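Local coordinates for SPbeta prophage-derived uncharacterized protein YopT (Bacillus subtilis, PDB 2DLB) that is of unknown function, a small prophage-encoded protein that assembles as a homodimer whose beta-sheets run on from one subunit to the other, at residues L10-V15 and V43-A48; T28-I33 and Y62-T67. One frame throughout, in Å; residues are numbered along the deposited sequence.

Interaction 1 (L10-V15 and V43-A48)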
# COMPACT_ATOMS: atom_id res chain seq x y z
N LEU A 10 -4.28 -5.12 -1.75
CA LEU A 10 -4.61 -3.73 -1.49
C LEU A 10 -4.31 -2.90 -2.74
O LEU A 10 -3.17 -2.93 -3.23
CB LEU A 10 -3.80 -3.14 -0.35
CG LEU A 10 -3.68 -3.97 0.92
CD1 LEU A 10 -2.89 -3.18 1.96
CD2 LEU A 10 -5.01 -4.40 1.44
N ASN A 11 -5.31 -2.20 -3.23
CA ASN A 11 -5.13 -1.30 -4.36
C ASN A 11 -5.21 0.11 -3.86
O ASN A 11 -6.26 0.59 -3.48
CB ASN A 11 -6.23 -1.58 -5.39
CG ASN A 11 -6.27 -3.06 -5.77
OD1 ASN A 11 -7.31 -3.70 -5.66
ND2 ASN A 11 -5.11 -3.55 -6.20
N LEU A 12 -4.07 0.75 -3.81
CA LEU A 12 -3.91 2.07 -3.30
C LEU A 12 -3.69 3.07 -4.45
O LEU A 12 -3.12 2.73 -5.46
CB LEU A 12 -2.66 2.17 -2.42
CG LEU A 12 -2.53 1.09 -1.34
CD1 LEU A 12 -1.31 1.40 -0.47
CD2 LEU A 12 -3.77 0.93 -0.52
N GLU A 13 -4.10 4.31 -4.24
CA GLU A 13 -3.71 5.41 -5.08
C GLU A 13 -3.03 6.45 -4.18
O GLU A 13 -3.57 6.85 -3.16
CB GLU A 13 -4.92 6.03 -5.81
CG GLU A 13 -4.45 6.88 -6.98
CD GLU A 13 -4.07 6.08 -8.21
OE1 GLU A 13 -4.32 4.87 -8.34
OE2 GLU A 13 -3.45 6.71 -9.11
N ILE A 14 -1.84 6.86 -4.55
CA ILE A 14 -1.03 7.85 -3.82
C ILE A 14 -0.80 9.06 -4.73
O ILE A 14 -0.99 9.01 -5.96
CB ILE A 14 0.30 7.31 -3.32
CG1 ILE A 14 1.23 6.85 -4.43
CG2 ILE A 14 0.05 6.15 -2.33
CD1 ILE A 14 2.71 6.93 -4.08
N VAL A 15 -0.45 10.17 -4.10
CA VAL A 15 -0.20 11.45 -4.76
C VAL A 15 1.22 11.86 -4.44
O VAL A 15 1.58 11.87 -3.26
CB VAL A 15 -1.31 12.49 -4.43
CG1 VAL A 15 -1.40 12.93 -2.99
CG2 VAL A 15 -1.16 13.76 -5.30
N VAL A 43 4.85 -2.65 5.11
CA VAL A 43 4.09 -1.45 4.82
C VAL A 43 3.32 -1.05 6.07
O VAL A 43 2.86 -1.88 6.84
CB VAL A 43 3.15 -1.67 3.61
CG1 VAL A 43 2.12 -2.77 3.85
CG2 VAL A 43 2.49 -0.36 3.18
N SER A 44 3.21 0.26 6.27
CA SER A 44 2.46 0.77 7.41
C SER A 44 1.44 1.78 6.96
O SER A 44 1.64 2.51 5.98
CB SER A 44 3.42 1.37 8.43
OG SER A 44 3.95 2.58 8.26
N PHE A 45 0.32 1.81 7.65
CA PHE A 45 -0.77 2.75 7.39
C PHE A 45 -0.96 3.67 8.59
O PHE A 45 -1.06 3.19 9.72
CB PHE A 45 -2.08 2.04 7.10
CG PHE A 45 -2.05 1.33 5.77
CD1 PHE A 45 -1.50 0.11 5.64
CD2 PHE A 45 -2.55 1.99 4.65
CE1 PHE A 45 -1.43 -0.50 4.40
CE2 PHE A 45 -2.48 1.36 3.43
CZ PHE A 45 -1.93 0.13 3.29
N LEU A 46 -1.04 4.98 8.37
CA LEU A 46 -1.44 5.99 9.33
C LEU A 46 -2.96 6.09 9.22
O LEU A 46 -3.51 6.69 8.29
CB LEU A 46 -0.78 7.31 9.04
CG LEU A 46 -1.21 8.48 9.96
CD1 LEU A 46 -0.93 8.19 11.41
CD2 LEU A 46 -0.48 9.73 9.49
N LYS A 47 -3.67 5.42 10.14
CA LYS A 47 -5.12 5.28 10.08
C LYS A 47 -5.78 6.59 10.47
O LYS A 47 -5.15 7.52 10.98
CB LYS A 47 -5.52 4.09 10.96
CG LYS A 47 -5.03 2.76 10.45
CD LYS A 47 -5.27 1.52 11.28
CE LYS A 47 -4.52 1.44 12.57
NZ LYS A 47 -4.87 0.13 13.27
N ALA A 48 -7.07 6.66 10.19
CA ALA A 48 -7.84 7.88 10.43
C ALA A 48 -7.73 8.32 11.88
O ALA A 48 -7.72 9.53 12.12
CB ALA A 48 -9.30 7.70 10.05
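In the buried core of the dimeric beta structure, two strands, 10-15 and 43-46, that are not hydrogen-bonded to one another meet through Leu10, Leu12 and Phe45. The backbones stay well apart, with the CA atoms of Leu12 and Phe45 11.2 Å from one another, and side chains alone bridge the gap. Phe45 reaches in from one strand and the two leucines come to meet it from the opposite direction. The far end of its ring does the touching: CD1 of Leu10 lies 3.7 Å from Phe45 CZ and leans toward the CE1 corner, while CD1 of Leu12 sits 4.0 Å from the same Phe45 CZ and leans toward CE2. Both methyls approach obliquely. Leu10 and Leu12 are two apart on an extended strand, which turns them to the same side as a pair. In each, CG is anti to the carbonyl carbon (chi1 -46° and -49°), and an extended second torsion carries CD1 forward to the ring. Backbone hydrogen bonds tie Phe45 to Glu53 of strand 52-69, and both segments of the contact also pair with antiparallel strands of the second subunit. Branched, flexible leucine ends can settle around the far end of a flat aromatic ring, and with only carbon meeting carbon the grip is dispersive and hydrophobic, resting on shape and burial and setting no directional bond between the strands.

Interaction 2 (T28-I33 and Y62-T67)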
# COMPACT_ATOMS: atom_id res chain seq x y z
N THR A 28 9.90 10.08 -14.74
CA THR A 28 11.15 9.36 -14.46
C THR A 28 11.51 9.46 -12.99
O THR A 28 11.97 8.47 -12.39
CB THR A 28 12.24 9.97 -15.36
OG1 THR A 28 11.89 9.74 -16.74
CG2 THR A 28 13.57 9.33 -15.06
N LEU A 29 11.33 10.63 -12.38
CA LEU A 29 11.65 10.83 -10.96
C LEU A 29 10.77 9.93 -10.08
O LEU A 29 11.27 9.26 -9.19
CB LEU A 29 11.51 12.30 -10.59
CG LEU A 29 12.50 13.33 -11.16
CD1 LEU A 29 12.04 14.76 -10.95
CD2 LEU A 29 13.88 13.23 -10.54
N VAL A 30 9.44 9.94 -10.30
CA VAL A 30 8.53 9.12 -9.53
C VAL A 30 8.81 7.66 -9.77
O VAL A 30 8.76 6.84 -8.83
CB VAL A 30 7.04 9.44 -9.93
CG1 VAL A 30 6.07 8.37 -9.49
CG2 VAL A 30 6.74 10.84 -9.40
N THR A 31 9.14 7.25 -11.00
CA THR A 31 9.44 5.85 -11.30
C THR A 31 10.63 5.37 -10.50
O THR A 31 10.62 4.29 -9.92
CB THR A 31 9.65 5.67 -12.80
OG1 THR A 31 8.40 5.95 -13.47
CG2 THR A 31 10.06 4.24 -13.12
N ARG A 32 11.68 6.17 -10.38
CA ARG A 32 12.86 5.75 -9.62
C ARG A 32 12.47 5.48 -8.17
O ARG A 32 12.89 4.51 -7.54
CB ARG A 32 13.97 6.80 -9.75
CG ARG A 32 15.33 6.53 -9.16
CD ARG A 32 16.36 7.59 -9.55
NE ARG A 32 17.75 7.19 -9.46
CZ ARG A 32 18.82 7.92 -9.21
NH1 ARG A 32 18.71 9.23 -8.98
NH2 ARG A 32 20.05 7.41 -9.16
N ILE A 33 11.66 6.37 -7.62
CA ILE A 33 11.23 6.21 -6.22
C ILE A 33 10.47 4.89 -6.08
O ILE A 33 10.71 4.09 -5.18
CB ILE A 33 10.38 7.38 -5.75
CG1 ILE A 33 11.23 8.66 -5.60
CG2 ILE A 33 9.60 7.11 -4.44
CD1 ILE A 33 10.42 9.95 -5.49
N TYR A 62 3.38 -1.31 -9.35
CA TYR A 62 2.89 0.05 -9.45
C TYR A 62 2.76 0.46 -10.90
O TYR A 62 3.42 -0.09 -11.78
CB TYR A 62 3.81 1.04 -8.66
CG TYR A 62 5.12 1.23 -9.38
CD1 TYR A 62 6.15 0.32 -9.17
CD2 TYR A 62 5.31 2.33 -10.22
CE1 TYR A 62 7.35 0.51 -9.83
CE2 TYR A 62 6.50 2.49 -10.88
CZ TYR A 62 7.51 1.58 -10.68
OH TYR A 62 8.67 1.80 -11.38
N GLU A 63 1.96 1.53 -11.05
CA GLU A 63 1.91 2.19 -12.37
C GLU A 63 1.48 3.63 -12.14
O GLU A 63 0.60 3.88 -11.31
CB GLU A 63 0.98 1.47 -13.31
CG GLU A 63 -0.46 1.60 -12.97
CD GLU A 63 -1.47 1.11 -13.99
OE1 GLU A 63 -1.06 0.73 -15.13
OE2 GLU A 63 -2.68 1.12 -13.60
N ILE A 64 2.06 4.58 -12.87
CA ILE A 64 1.60 5.93 -12.82
C ILE A 64 0.24 6.01 -13.54
O ILE A 64 0.11 5.45 -14.63
CB ILE A 64 2.64 6.90 -13.42
CG1 ILE A 64 3.97 6.86 -12.66
CG2 ILE A 64 2.08 8.32 -13.51
CD1 ILE A 64 5.10 7.71 -13.18
N THR A 65 -0.73 6.66 -12.92
CA THR A 65 -2.07 6.86 -13.45
C THR A 65 -2.23 8.18 -14.19
O THR A 65 -2.72 8.24 -15.32
CB THR A 65 -3.11 6.80 -12.30
OG1 THR A 65 -2.87 5.61 -11.50
CG2 THR A 65 -4.49 6.77 -12.89
N ASN A 66 -1.78 9.29 -13.59
CA ASN A 66 -1.90 10.61 -14.08
C ASN A 66 -0.60 11.40 -13.77
O ASN A 66 -0.02 11.24 -12.69
CB ASN A 66 -2.99 11.44 -13.39
CG ASN A 66 -4.32 10.80 -13.25
OD1 ASN A 66 -5.00 10.77 -12.23
ND2 ASN A 66 -4.78 10.22 -14.32
N THR A 67 -0.26 12.30 -14.69
CA THR A 67 0.76 13.31 -14.47
C THR A 67 0.22 14.64 -14.95
O THR A 67 -0.21 14.75 -16.12
CB THR A 67 2.05 12.99 -15.22
OG1 THR A 67 2.49 11.69 -14.81
CG2 THR A 67 3.19 13.98 -14.94
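The one ring in this contact, that of Tyr62, has the backbone O of Thr31 lying obliquely to it, while the phenol end reaches the helix. The motif is a helix packed on a beta strand: the axes of 28-33 and 62-67 approach to 9.7 Å and run roughly antiparallel, at 150° between their N-to-C directions. Tyr62 and Ile64, two apart on the strand, both point toward the helix and meet neighbouring residues of it, Val30 and Thr31. The OH of Tyr62 lies 3.3 Å from CG2 of Thr31, a van der Waals contact of hydroxyl oxygen with methyl, and the two side chains cross at about a right angle. A tyrosine suits this partly exposed place because its long ring spans the gap from strand to helix and its hydroxyl finds a polar partner there, hydrogen-bonding to OE1 of Glu35. With CG between the backbone N and the carbonyl carbon (chi1 72°), the ring is directed from the strand toward the helix and OH arrives at Thr31.

Ile64 supplies the apolar part of the contact. Its chain is extended beyond CB (chi2 177°), which sends CD1 out to Val30 CG1 at 3.9 Å, and the two side chains pass at a slant. Val30 is buried, and it also packs on Leu16 and Asn18 of strand 3-19 and on Ile8 of the second subunit, as befits a compact branched residue on the inner side of a helix. Strand 62-67 in turn pairs with an antiparallel strand of that subunit. Thr31, nearer the surface, serves both partners: its methyl meets the tyrosine, and its OG1, hydrogen-bonded to the backbone O of Glu27 one helical turn earlier, lies in van der Waals contact 3.8 Å from Ile64 CD1.

From the N terminus the chain first lays down the long strand 3-19, turns into helix 23-35, and returns as strands 42-46 and 52-69, which pair antiparallel. Interaction 1 closes the loop from 10-15 to 43-48 and so encloses the helix; interaction 2 opens within that loop, at 28-33, but closes beyond it, at 62-67. The two loops therefore cross. One ties the first strand to 42-46, the other ties the helix to 52-69, and both lead into the same sheet. Their centres are 16 Å apart, yet they touch, through a probable hydrogen bond of 2.7 Å between Glu13 OE2 and Thr65 OG1. Both also border the second subunit.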